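Local coordinates for SusD superfamily protein (Parabacteroides distasonis, PDB 3OTN) that probably binds carbohydrate or other nutrients at the bacterial outer membrane, as a member of the SusD family, at residues Asp299-Glu304 / Gly391-Ala396; Asp85-Ile90 / Gly134-Ile139; Ala177-Thr182 / Ser226-Leu231; Glu49-Lys54 / Lys423-Met428. One frame throughout, in Å; residues are numbered along the deposited sequence.

Contact 1. Residues Asp299-Glu304 / Gly391-Ala396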
loop_
_atom_site.group_PDB
_atom_site.type_symbol
_atom_site.label_atom_id
_atom_site.label_comp_id
_atom_site.label_asym_id
_atom_site.label_seq_id
_atom_site.Cartn_x
_atom_site.Cartn_y
_atom_site.Cartn_z
ATOM N N ASP A 299 -2.604 6.160 -24.066
ATOM C CA ASP A 299 -2.825 6.390 -22.613
ATOM C C ASP A 299 -1.954 7.568 -22.123
ATOM O O ASP A 299 -0.730 7.583 -22.328
ATOM C CB ASP A 299 -2.504 5.105 -21.848
ATOM C CG ASP A 299 -3.100 5.064 -20.446
ATOM O OD1 ASP A 299 -2.913 6.021 -19.694
ATOM O OD2 ASP A 299 -3.703 4.028 -20.078
ATOM N N LYS A 300 -2.573 8.568 -21.501
ATOM C CA LYS A 300 -1.817 9.656 -20.888
ATOM C C LYS A 300 -0.753 9.165 -19.892
ATOM O O LYS A 300 0.311 9.773 -19.781
ATOM C CB LYS A 300 -2.742 10.655 -20.210
ATOM C CG LYS A 300 -2.039 11.867 -19.634
ATOM C CD LYS A 300 -3.033 12.939 -19.184
ATOM C CE LYS A 300 -2.347 14.170 -18.595
ATOM N NZ LYS A 300 -3.306 15.230 -18.272
ATOM N N ARG A 301 -1.029 8.076 -19.172
ATOM C CA ARG A 301 -0.107 7.589 -18.145
ATOM C C ARG A 301 1.264 7.193 -18.691
ATOM O O ARG A 301 2.272 7.278 -17.957
ATOM C CB ARG A 301 -0.744 6.432 -17.355
ATOM C CG ARG A 301 -1.933 6.931 -16.485
ATOM C CD ARG A 301 -2.905 5.886 -15.983
ATOM N NE ARG A 301 -3.623 5.163 -17.030
ATOM C CZ ARG A 301 -4.752 4.477 -16.836
ATOM N NH1 ARG A 301 -5.301 4.361 -15.616
ATOM N NH2 ARG A 301 -5.322 3.861 -17.865
ATOM N N THR A 302 1.312 6.788 -19.971
ATOM C CA THR A 302 2.581 6.424 -20.615
ATOM C C THR A 302 3.213 7.568 -21.430
ATOM O O THR A 302 4.225 7.368 -22.109
ATOM C CB THR A 302 2.416 5.153 -21.496
ATOM O OG1 THR A 302 1.330 5.366 -22.407
ATOM C CG2 THR A 302 2.142 3.939 -20.603
ATOM N N GLU A 303 2.654 8.767 -21.353
ATOM C CA GLU A 303 3.304 9.927 -21.971
ATOM C C GLU A 303 4.475 10.352 -21.091
ATOM O O GLU A 303 4.448 10.175 -19.855
ATOM C CB GLU A 303 2.329 11.079 -22.178
ATOM C CG GLU A 303 1.211 10.724 -23.144
ATOM C CD GLU A 303 0.213 11.860 -23.361
ATOM O OE1 GLU A 303 0.383 12.957 -22.779
ATOM O OE2 GLU A 303 -0.752 11.629 -24.119
ATOM N N GLU A 304 5.501 10.884 -21.739
ATOM C CA GLU A 304 6.747 11.237 -21.068
ATOM C C GLU A 304 6.473 12.127 -19.865
ATOM O O GLU A 304 5.781 13.132 -19.983
ATOM C CB GLU A 304 7.695 11.960 -22.030
ATOM C CG GLU A 304 9.062 12.360 -21.435
ATOM C CD GLU A 304 9.933 11.164 -21.004
ATOM O OE1 GLU A 304 9.793 10.062 -21.560
ATOM O OE2 GLU A 304 10.799 11.385 -20.132
ATOM N N GLY A 391 -11.092 8.500 -18.615
ATOM C CA GLY A 391 -11.094 9.888 -19.146
ATOM C C GLY A 391 -9.901 10.729 -18.695
ATOM O O GLY A 391 -9.309 11.443 -19.488
ATOM N N ARG A 392 -9.550 10.642 -17.414
ATOM C CA ARG A 392 -8.343 11.261 -16.911
ATOM C C ARG A 392 -7.101 10.752 -17.671
ATOM O O ARG A 392 -6.186 11.528 -17.932
ATOM C CB ARG A 392 -8.209 10.996 -15.423
ATOM C CG ARG A 392 -6.964 11.589 -14.805
ATOM C CD ARG A 392 -7.017 11.512 -13.324
ATOM N NE ARG A 392 -7.121 10.164 -12.774
ATOM C CZ ARG A 392 -7.404 9.900 -11.490
ATOM N NH1 ARG A 392 -7.599 10.889 -10.615
ATOM N NH2 ARG A 392 -7.461 8.640 -11.058
ATOM N N ALA A 393 -7.089 9.464 -18.038
ATOM C CA ALA A 393 -5.996 8.894 -18.850
ATOM C C ALA A 393 -6.099 9.187 -20.369
ATOM O O ALA A 393 -5.329 8.629 -21.153
ATOM C CB ALA A 393 -5.883 7.385 -18.600
ATOM N N GLY A 394 -7.021 10.056 -20.791
ATOM C CA GLY A 394 -7.172 10.396 -22.199
ATOM C C GLY A 394 -7.779 9.317 -23.068
ATOM O O GLY A 394 -7.699 9.411 -24.286
ATOM N N LEU A 395 -8.383 8.307 -22.446
ATOM C CA LEU A 395 -8.967 7.173 -23.119
ATOM C C LEU A 395 -10.465 7.357 -23.293
ATOM O O LEU A 395 -11.139 7.972 -22.457
ATOM C CB LEU A 395 -8.740 5.903 -22.308
ATOM C CG LEU A 395 -7.285 5.556 -22.011
ATOM C CD1 LEU A 395 -7.198 4.364 -21.084
ATOM C CD2 LEU A 395 -6.500 5.350 -23.335
ATOM N N ALA A 396 -10.983 6.788 -24.382
ATOM C CA ALA A 396 -12.408 6.801 -24.660
ATOM C C ALA A 396 -13.177 5.971 -23.627
ATOM O O ALA A 396 -12.581 5.097 -22.953
ATOM C CB ALA A 396 -12.685 6.269 -26.111
HETATM O O HOH W 1 -4.997 13.997 -16.736
#
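The guanidinium of Arg-301 has the methyl of Ala-393 over one face, CB lying 3.3 Å above the plane and offset toward the rim, while the carboxylate of Asp-299 meets its edge in plane. Ala-393 follows the last turn of helix 380-392, which ends in a Schellman motif with Gly-394 as C-prime; the positive phi there suits a residue with no side chain. Arg-301 grips Asp-299 side-on: NE reaches OD1 at 2.9 Å; NH2 reaches OD2 at 2.7 Å, each oxygen using its syn lone pair. OD1 also accepts the backbone N of Arg-301, closing an Asx turn, for which the short aspartate arm suffices. Replacing Asp-299 with an alanine would probably leave Arg-301 NE without its mate, cost NH2 its bond to OD2 and undo the Asx turn, so that the guanidinium is less firmly fixed under Ala-393. NH1 of Arg-301 is held beyond this pair by Asp-417, which also binds Arg-392, so two arginines of like charge share one acid. CD1 of Leu-395 packs against the same ion pair, 3.7 Å from Asp-299 OD2. The backbones are joined by Lys-300 N to Ala-393 O, 2.8 Å and nearly straight at 173°. Beyond CG the Lys-300 chain runs extended, and its NZ donates to a water, 2.6 Å away, that in turn donates to Arg-392 O.

Contact 2. Residues Asp85-Ile90 / Gly134-Ile139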
loop_
_atom_site.group_PDB
_atom_site.type_symbol
_atom_site.label_atom_id
_atom_site.label_comp_id
_atom_site.label_asym_id
_atom_site.label_seq_id
_atom_site.Cartn_x
_atom_site.Cartn_y
_atom_site.Cartn_z
ATOM N N ASP A 85 7.798 -4.452 13.125
ATOM C CA ASP A 85 7.185 -3.120 13.285
ATOM C C ASP A 85 5.686 -3.185 13.364
ATOM O O ASP A 85 5.125 -2.416 14.107
ATOM C CB ASP A 85 7.522 -2.165 12.147
ATOM C CG ASP A 85 8.972 -1.700 12.173
ATOM O OD1 ASP A 85 9.745 -2.013 13.120
ATOM O OD2 ASP A 85 9.335 -1.042 11.191
ATOM N N CYS A 86 5.039 -4.065 12.581
ATOM C CA CYS A 86 3.604 -4.290 12.746
ATOM C C CYS A 86 3.298 -4.752 14.162
ATOM O O CYS A 86 2.388 -4.216 14.813
ATOM C CB CYS A 86 3.027 -5.266 11.702
ATOM S SG CYS A 86 2.867 -4.481 10.050
ATOM N N TYR A 87 4.058 -5.722 14.665
ATOM C CA TYR A 87 3.818 -6.187 16.033
ATOM C C TYR A 87 4.153 -5.130 17.089
ATOM O O TYR A 87 3.419 -5.028 18.081
ATOM C CB TYR A 87 4.449 -7.566 16.335
ATOM C CG TYR A 87 3.470 -8.662 15.957
ATOM C CD1 TYR A 87 2.292 -8.837 16.655
ATOM C CD2 TYR A 87 3.684 -9.442 14.834
ATOM C CE1 TYR A 87 1.367 -9.804 16.268
ATOM C CE2 TYR A 87 2.795 -10.415 14.463
ATOM C CZ TYR A 87 1.627 -10.583 15.165
ATOM O OH TYR A 87 0.734 -11.547 14.723
ATOM N N ALA A 88 5.190 -4.320 16.866
ATOM C CA ALA A 88 5.454 -3.176 17.786
ATOM C C ALA A 88 4.272 -2.213 17.780
ATOM O O ALA A 88 3.852 -1.742 18.815
ATOM C CB ALA A 88 6.774 -2.438 17.412
ATOM N N GLY A 89 3.740 -1.916 16.592
ATOM C CA GLY A 89 2.550 -1.081 16.461
ATOM C C GLY A 89 1.339 -1.629 17.207
ATOM O O GLY A 89 0.627 -0.875 17.878
ATOM N N ILE A 90 1.128 -2.945 17.090
ATOM C CA ILE A 90 0.035 -3.654 17.769
ATOM C C ILE A 90 0.222 -3.569 19.279
ATOM O O ILE A 90 -0.757 -3.287 20.003
ATOM C CB ILE A 90 -0.110 -5.144 17.241
ATOM C CG1 ILE A 90 -0.729 -5.133 15.838
ATOM C CG2 ILE A 90 -0.977 -6.018 18.211
ATOM C CD1 ILE A 90 -0.303 -6.355 14.976
ATOM N N GLY A 134 -0.068 -14.614 6.311
ATOM C CA GLY A 134 -1.096 -15.616 6.535
ATOM C C GLY A 134 -1.423 -15.695 8.013
ATOM O O GLY A 134 -1.679 -14.672 8.630
ATOM N N ASP A 135 -1.444 -16.899 8.572
ATOM C CA ASP A 135 -1.712 -17.083 9.994
ATOM C C ASP A 135 -0.653 -16.316 10.806
ATOM O O ASP A 135 0.509 -16.402 10.493
ATOM C CB ASP A 135 -1.628 -18.572 10.364
ATOM C CG ASP A 135 -2.765 -19.419 9.788
ATOM O OD1 ASP A 135 -3.632 -18.918 9.059
ATOM O OD2 ASP A 135 -2.766 -20.636 10.068
ATOM N N VAL A 136 -1.073 -15.589 11.820
ATOM C CA VAL A 136 -0.164 -14.825 12.692
ATOM C C VAL A 136 -0.693 -14.846 14.109
ATOM O O VAL A 136 -1.898 -15.144 14.318
ATOM C CB VAL A 136 0.008 -13.381 12.215
ATOM C CG1 VAL A 136 0.680 -13.360 10.851
ATOM C CG2 VAL A 136 -1.338 -12.633 12.200
ATOM N N PRO A 137 0.186 -14.593 15.106
ATOM C CA PRO A 137 -0.284 -14.536 16.497
ATOM C C PRO A 137 -1.404 -13.533 16.740
ATOM O O PRO A 137 -1.357 -12.421 16.253
ATOM C CB PRO A 137 0.977 -14.143 17.272
ATOM C CG PRO A 137 2.087 -14.722 16.454
ATOM C CD PRO A 137 1.664 -14.559 15.052
ATOM N N LYS A 138 -2.394 -13.980 17.492
ATOM C CA LYS A 138 -3.587 -13.243 17.824
ATOM C C LYS A 138 -3.381 -12.604 19.200
ATOM O O LYS A 138 -3.598 -13.250 20.211
ATOM C CB LYS A 138 -4.760 -14.218 17.844
ATOM C CG LYS A 138 -6.127 -13.601 18.131
ATOM C CD LYS A 138 -7.249 -14.613 17.854
ATOM C CE LYS A 138 -7.291 -15.709 18.832
ATOM N NZ LYS A 138 -8.480 -16.595 18.592
ATOM N N ILE A 139 -2.975 -11.329 19.210
ATOM C CA ILE A 139 -2.568 -10.599 20.406
ATOM C C ILE A 139 -3.337 -9.289 20.521
ATOM O O ILE A 139 -3.168 -8.381 19.697
ATOM C CB ILE A 139 -1.049 -10.286 20.379
ATOM C CG1 ILE A 139 -0.226 -11.568 20.297
ATOM C CG2 ILE A 139 -0.621 -9.519 21.638
ATOM C CD1 ILE A 139 1.242 -11.322 20.001
#
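Tyr-87 and Ile-90, one turn apart on a regular helix, face the irregular chain of Val-136 to Ile-139, and the two backbones come nearest at Ile-90 and Ile-139, whose CA atoms are 7.9 Å apart. Tyr-87 spans the gap. Its hydroxyl donates to the carbonyl of Pro-137, OH to O 2.7 Å, and arrives in the carbonyl plane on a lone pair. That oxygen also lies in the plane of the ring, at its edge, so the bond continues the flat phenol group. A tyrosine suits the place because its ring is long enough to bridge helix and loop and ends in a donor. Around the hydroxyl the apolar groups close in: Val-136 CB is 3.2 Å from Tyr-87 OH, and Pro-137 CD lies at the same 3.2 Å from OH. Pro-137 N, 3.1 Å from Tyr-87 OH, is an amide nitrogen without a hydrogen and takes no part in the bond. The tyrosine and proline side chains cross at about a right angle, as do those of Tyr-87 and Ile-139, where CD1 packs 4.0 Å from CE1. Ile-90 CG2, anti to its backbone N, touches Ile-139 O at 3.5 Å, an oxygen that Tyr-126 OH hydrogen-bonds. Helix 108-133 supports the pair from Leu-129, which touches both Tyr-87 and Ile-90; Trp-83 of helix 79-100 packs on Val-136 and Pro-137, and Ile-159 of helix 156-172 touches Val-136, so that the loop is packed among three helices, probably in the TPR-like part of the SusD fold.

Contact 3. Residues Ala177-Thr182 / Ser226-Leu231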
loop_
_atom_site.group_PDB
_atom_site.type_symbol
_atom_site.label_atom_id
_atom_site.label_comp_id
_atom_site.label_asym_id
_atom_site.label_seq_id
_atom_site.Cartn_x
_atom_site.Cartn_y
_atom_site.Cartn_z
ATOM N N ALA A 177 -14.312 12.224 13.123
ATOM C CA ALA A 177 -14.625 13.117 12.004
ATOM C C ALA A 177 -14.577 12.337 10.705
ATOM O O ALA A 177 -13.774 11.401 10.604
ATOM C CB ALA A 177 -13.602 14.271 11.938
ATOM N N PHE A 178 -15.380 12.702 9.694
ATOM C CA PHE A 178 -15.358 11.929 8.440
ATOM C C PHE A 178 -14.068 12.087 7.648
ATOM O O PHE A 178 -13.598 11.130 7.035
ATOM C CB PHE A 178 -16.578 12.168 7.521
ATOM C CG PHE A 178 -16.832 11.007 6.559
ATOM C CD1 PHE A 178 -16.117 10.894 5.359
ATOM C CD2 PHE A 178 -17.748 9.994 6.896
ATOM C CE1 PHE A 178 -16.324 9.813 4.501
ATOM C CE2 PHE A 178 -17.953 8.906 6.045
ATOM C CZ PHE A 178 -17.233 8.819 4.850
ATOM N N SER A 179 -13.505 13.295 7.635
ATOM C CA SER A 179 -12.267 13.558 6.930
ATOM C C SER A 179 -11.329 14.349 7.829
ATOM O O SER A 179 -11.765 14.942 8.815
ATOM C CB SER A 179 -12.534 14.312 5.635
ATOM O OG SER A 179 -13.094 15.589 5.892
ATOM N N ASP A 180 -10.040 14.294 7.512
ATOM C CA ASP A 180 -9.029 15.076 8.212
ATOM C C ASP A 180 -7.893 15.382 7.265
ATOM O O ASP A 180 -7.308 14.451 6.665
ATOM C CB ASP A 180 -8.536 14.304 9.436
ATOM C CG ASP A 180 -7.624 15.124 10.318
ATOM O OD1 ASP A 180 -6.440 15.296 9.987
ATOM O OD2 ASP A 180 -8.043 15.539 11.396
ATOM N N HIS A 181 -7.482 16.639 7.224
ATOM C CA HIS A 181 -6.460 17.144 6.284
ATOM C C HIS A 181 -5.124 17.385 6.931
ATOM O O HIS A 181 -4.296 18.101 6.380
ATOM C CB HIS A 181 -6.918 18.449 5.634
ATOM C CG HIS A 181 -7.874 18.253 4.509
ATOM N ND1 HIS A 181 -8.150 19.245 3.591
ATOM C CD2 HIS A 181 -8.618 17.182 4.149
ATOM C CE1 HIS A 181 -9.034 18.796 2.719
ATOM N NE2 HIS A 181 -9.336 17.546 3.035
ATOM N N THR A 182 -4.908 16.799 8.109
ATOM C CA THR A 182 -3.652 16.934 8.821
ATOM C C THR A 182 -2.957 15.606 9.000
ATOM O O THR A 182 -1.869 15.579 9.494
ATOM C CB THR A 182 -3.842 17.558 10.224
ATOM O OG1 THR A 182 -4.566 16.651 11.050
ATOM C CG2 THR A 182 -4.584 18.915 10.128
ATOM N N SER A 226 -20.208 10.858 0.761
ATOM C CA SER A 226 -19.743 11.890 1.682
ATOM C C SER A 226 -19.338 13.202 1.014
ATOM O O SER A 226 -19.418 14.231 1.657
ATOM C CB SER A 226 -18.563 11.387 2.521
ATOM O OG SER A 226 -17.344 11.420 1.781
ATOM N N ASN A 227 -18.897 13.177 -0.251
ATOM C CA ASN A 227 -18.428 14.401 -0.944
ATOM C C ASN A 227 -17.232 15.073 -0.254
ATOM O O ASN A 227 -16.973 16.226 -0.485
ATOM C CB ASN A 227 -19.548 15.470 -1.104
ATOM C CG ASN A 227 -20.739 14.980 -1.872
ATOM O OD1 ASN A 227 -20.605 14.377 -2.930
ATOM N ND2 ASN A 227 -21.935 15.287 -1.367
ATOM N N GLU A 228 -16.493 14.340 0.562
ATOM C CA GLU A 228 -15.321 14.854 1.254
ATOM C C GLU A 228 -14.032 14.629 0.474
ATOM O O GLU A 228 -12.986 15.060 0.935
ATOM C CB GLU A 228 -15.148 14.108 2.563
ATOM C CG GLU A 228 -16.360 14.185 3.462
ATOM C CD GLU A 228 -16.291 15.271 4.489
ATOM O OE1 GLU A 228 -15.435 16.166 4.371
ATOM O OE2 GLU A 228 -17.116 15.212 5.422
ATOM N N TYR A 229 -14.094 13.866 -0.625
ATOM C CA TYR A 229 -12.918 13.556 -1.456
ATOM C C TYR A 229 -13.313 13.788 -2.915
ATOM O O TYR A 229 -14.477 13.605 -3.295
ATOM C CB TYR A 229 -12.433 12.109 -1.256
ATOM C CG TYR A 229 -12.169 11.772 0.205
ATOM C CD1 TYR A 229 -11.015 12.193 0.825
ATOM C CD2 TYR A 229 -13.135 11.125 0.983
ATOM C CE1 TYR A 229 -10.775 11.959 2.179
ATOM C CE2 TYR A 229 -12.909 10.859 2.339
ATOM C CZ TYR A 229 -11.729 11.280 2.931
ATOM O OH TYR A 229 -11.465 11.021 4.247
ATOM N N THR A 230 -12.327 14.168 -3.716
ATOM C CA THR A 230 -12.510 14.449 -5.134
ATOM C C THR A 230 -11.338 13.842 -5.875
ATOM O O THR A 230 -10.251 13.710 -5.312
ATOM C CB THR A 230 -12.532 15.977 -5.422
ATOM O OG1 THR A 230 -11.405 16.578 -4.782
ATOM C CG2 THR A 230 -13.786 16.622 -4.882
ATOM N N LEU A 231 -11.576 13.429 -7.110
ATOM C CA LEU A 231 -10.524 12.896 -7.964
ATOM C C LEU A 231 -9.578 14.036 -8.406
ATOM O O LEU A 231 -10.021 15.139 -8.710
ATOM C CB LEU A 231 -11.131 12.220 -9.192
ATOM C CG LEU A 231 -11.783 10.850 -9.005
ATOM C CD1 LEU A 231 -12.426 10.394 -10.345
ATOM C CD2 LEU A 231 -10.795 9.815 -8.499
HETATM O O HOH W 2 -9.208 12.007 5.472
#
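Phe-178 lays one ring face against Ser-226, whose CB sits 3.8 Å from the ring centroid and 29° off its normal, a CH-pi contact between the loop joining helices 156-172 and 187-202 and the loop from helix 210-225 to strand 249-253. At the C-terminal end of helix 210-225, Ser-226 OG accepts the backbone N of Glu-228 in an ST turn, besides bonding Val-223 O. A serine suits the spot because its short side chain lets CB come close to the ring face while OG serves as acceptor for the turn. The Phe-178 ring also presents its edge to Tyr-229, CE1 to CE2 4.2 Å, with CE2 near the phenylalanine plane and CE1 near the tyrosine plane. Glu-228 is bent at chi2, and its carboxylate lies almost parallel to the Phe-178 ring, the planes 6° apart. Its OE1 receives Ser-179 OG at 2.9 Å from well above the carboxylate plane, 68° out of it. OE2 meets Phe-178 CB. Glu-228 CB lies over one face of Tyr-229, toward the rim. Tyr-229 OH bonds in the plane of its ring to a water 2.8 Å away, and that water accepts from Asp-180 N at 3.2 Å.

Contact 4. Residues Glu49-Lys54 / Lys423-Met428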
loop_
_atom_site.group_PDB
_atom_site.type_symbol
_atom_site.label_atom_id
_atom_site.label_comp_id
_atom_site.label_asym_id
_atom_site.label_seq_id
_atom_site.Cartn_x
_atom_site.Cartn_y
_atom_site.Cartn_z
ATOM N N GLU A 49 6.302 -5.050 -4.099
ATOM C CA GLU A 49 6.504 -4.845 -5.535
ATOM C C GLU A 49 7.360 -5.886 -6.201
ATOM O O GLU A 49 7.272 -6.077 -7.426
ATOM C CB GLU A 49 7.104 -3.460 -5.789
ATOM C CG GLU A 49 6.203 -2.291 -5.259
ATOM C CD GLU A 49 4.825 -2.250 -5.906
ATOM O OE1 GLU A 49 4.674 -2.613 -7.102
ATOM O OE2 GLU A 49 3.869 -1.839 -5.224
ATOM N N TYR A 50 8.210 -6.547 -5.433
ATOM C CA TYR A 50 9.179 -7.475 -6.057
ATOM C C TYR A 50 8.626 -8.781 -6.559
ATOM O O TYR A 50 9.298 -9.427 -7.379
ATOM C CB TYR A 50 10.382 -7.698 -5.157
ATOM C CG TYR A 50 11.450 -6.614 -5.161
ATOM C CD1 TYR A 50 11.490 -5.587 -6.111
ATOM C CD2 TYR A 50 12.501 -6.689 -4.251
ATOM C CE1 TYR A 50 12.544 -4.680 -6.125
ATOM C CE2 TYR A 50 13.528 -5.771 -4.249
ATOM C CZ TYR A 50 13.538 -4.762 -5.180
ATOM O OH TYR A 50 14.608 -3.885 -5.158
HETATM N N MSE A 51 7.407 -9.170 -6.176
HETATM C CA MSE A 51 6.859 -10.418 -6.673
HETATM C C MSE A 51 5.801 -10.256 -7.750
HETATM O O MSE A 51 5.368 -11.258 -8.299
HETATM C CB MSE A 51 6.305 -11.296 -5.557
HETATM C CG MSE A 51 7.364 -11.800 -4.584
HETATM SE SE MSE A 51 8.657 -12.991 -5.418
HETATM C CE MSE A 51 7.682 -14.040 -6.615
ATOM N N THR A 52 5.439 -9.023 -8.111
ATOM C CA THR A 52 4.443 -8.815 -9.142
ATOM C C THR A 52 4.911 -9.247 -10.515
ATOM O O THR A 52 4.077 -9.510 -11.371
ATOM C CB THR A 52 3.988 -7.340 -9.296
ATOM O OG1 THR A 52 5.074 -6.557 -9.795
ATOM C CG2 THR A 52 3.487 -6.754 -7.978
ATOM N N GLY A 53 6.227 -9.284 -10.737
ATOM C CA GLY A 53 6.782 -9.470 -12.066
ATOM C C GLY A 53 6.769 -8.233 -12.961
ATOM O O GLY A 53 7.133 -8.314 -14.149
ATOM N N LYS A 54 6.390 -7.082 -12.393
ATOM C CA LYS A 54 6.321 -5.811 -13.112
ATOM C C LYS A 54 7.400 -4.804 -12.684
ATOM O O LYS A 54 7.391 -3.657 -13.145
ATOM C CB LYS A 54 4.975 -5.123 -12.882
ATOM C CG LYS A 54 3.743 -5.974 -12.960
ATOM C CD LYS A 54 3.490 -6.560 -14.276
ATOM C CE LYS A 54 2.063 -7.123 -14.341
ATOM N NZ LYS A 54 2.038 -8.246 -15.326
ATOM N N LYS A 423 -0.400 -1.930 -4.070
ATOM C CA LYS A 423 -1.778 -2.494 -4.157
ATOM C C LYS A 423 -1.881 -3.749 -4.996
ATOM O O LYS A 423 -2.728 -4.612 -4.732
ATOM C CB LYS A 423 -2.747 -1.460 -4.780
ATOM C CG LYS A 423 -2.851 -0.150 -4.044
ATOM C CD LYS A 423 -3.391 -0.327 -2.646
ATOM C CE LYS A 423 -3.341 1.000 -1.876
ATOM N NZ LYS A 423 -4.258 0.908 -0.745
HETATM N N MSE A 424 -1.054 -3.806 -6.044
HETATM C CA MSE A 424 -1.118 -4.835 -7.061
HETATM C C MSE A 424 -0.864 -6.249 -6.475
HETATM O O MSE A 424 -1.567 -7.212 -6.829
HETATM C CB MSE A 424 -0.111 -4.494 -8.176
HETATM C CG MSE A 424 -0.100 -5.414 -9.340
HETATM SE SE MSE A 424 1.349 -4.949 -10.571
HETATM C CE MSE A 424 0.554 -3.318 -11.341
ATOM N N TRP A 425 0.153 -6.383 -5.622
ATOM C CA TRP A 425 0.493 -7.704 -5.066
ATOM C C TRP A 425 -0.719 -8.245 -4.268
ATOM O O TRP A 425 -1.139 -9.378 -4.464
ATOM C CB TRP A 425 1.746 -7.669 -4.199
ATOM C CG TRP A 425 2.131 -9.033 -3.679
ATOM C CD1 TRP A 425 2.139 -9.422 -2.391
ATOM C CD2 TRP A 425 2.473 -10.188 -4.449
ATOM N NE1 TRP A 425 2.507 -10.732 -2.287
ATOM C CE2 TRP A 425 2.724 -11.232 -3.537
ATOM C CE3 TRP A 425 2.602 -10.439 -5.806
ATOM C CZ2 TRP A 425 3.089 -12.508 -3.948
ATOM C CZ3 TRP A 425 2.954 -11.694 -6.222
ATOM C CH2 TRP A 425 3.200 -12.718 -5.294
ATOM N N PHE A 426 -1.283 -7.401 -3.420
ATOM C CA PHE A 426 -2.499 -7.761 -2.665
ATOM C C PHE A 426 -3.704 -8.106 -3.582
ATOM O O PHE A 426 -4.423 -9.070 -3.308
ATOM C CB PHE A 426 -2.885 -6.647 -1.687
ATOM C CG PHE A 426 -1.895 -6.445 -0.543
ATOM C CD1 PHE A 426 -1.252 -7.514 0.062
ATOM C CD2 PHE A 426 -1.623 -5.165 -0.087
ATOM C CE1 PHE A 426 -0.361 -7.312 1.126
ATOM C CE2 PHE A 426 -0.753 -4.945 0.960
ATOM C CZ PHE A 426 -0.117 -6.018 1.574
ATOM N N ASP A 427 -3.893 -7.360 -4.671
ATOM C CA ASP A 427 -4.916 -7.750 -5.685
ATOM C C ASP A 427 -4.678 -9.175 -6.262
ATOM O O ASP A 427 -5.597 -9.999 -6.370
ATOM C CB ASP A 427 -4.932 -6.772 -6.862
ATOM C CG ASP A 427 -5.495 -5.425 -6.522
ATOM O OD1 ASP A 427 -6.002 -5.175 -5.398
ATOM O OD2 ASP A 427 -5.451 -4.578 -7.446
HETATM N N MSE A 428 -3.436 -9.454 -6.604
HETATM C CA MSE A 428 -3.057 -10.759 -7.122
HETATM C C MSE A 428 -3.367 -11.887 -6.118
HETATM O O MSE A 428 -3.850 -12.944 -6.509
HETATM C CB MSE A 428 -1.580 -10.777 -7.548
HETATM C CG MSE A 428 -1.258 -9.885 -8.740
HETATM SE SE MSE A 428 0.668 -9.847 -9.055
HETATM C CE MSE A 428 0.788 -8.842 -10.732
HETATM O O HOH W 3 1.949 -4.203 -4.935
#
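This is a buried, mainly apolar packing of the loop between strands 42-43 and 55-56 against the first turn of helix 424-431, near the centre of the folded chain. Met-51 CB lies over one face of the Trp-425 six-membered ring, 3.5 Å from its centroid and 18° off the normal, in a CH-pi contact. The indole is brought to that position with its CG anti to the backbone N (chi1 -177°), and a broad aromatic suits it because the Met-51 carbonyl carbon also abuts the ring at CE3. Replacing Trp-425 with an alanine would probably open a gap beneath Met-51 CB. Met-51, Met-424 and Met-428 are all selenomethionine; the last two flank Thr-52, with Met-424 SE 3.8 Å from Thr-52 CB and Met-428 CE 3.4 Å from Thr-52 O. Met-424 SE also meets Lys-54 CG at 3.5 Å, crossing it at about a right angle; the amine beyond is bound by Asp-437 and Arg-435 O. At the polar margin a water donates to Glu-49 OE2, itself bonded to Asn-422 N, and accepts Trp-425 N at 2.9 Å. Thr-52 OG1 takes Lys-54 N at 3.0 Å, so the loop against the helix folds through an ST turn.

Contact 4 lies deepest, its centre about 10 Å from that of the chain, and joins segments 369 residues apart by mainly apolar packing with one bridging water; the other three contacts are all formed between its two segments along the chain. Contact 2 is also buried but relies on one directional hydrogen bond amid hydrocarbon. Contact 1, partly buried, and contact 3, at the surface, add charged groups and direct hydrogen bonds between the segments to their bridging waters. Contacts 1 and 3 meet where Arg-392 NH1 packs on Leu-231 CD2, at 4.0 Å. Contacts 2 and 3 both involve loops flanking helix 156-172, whereas contacts 1 and 2 stand on opposite sides of the chain centre.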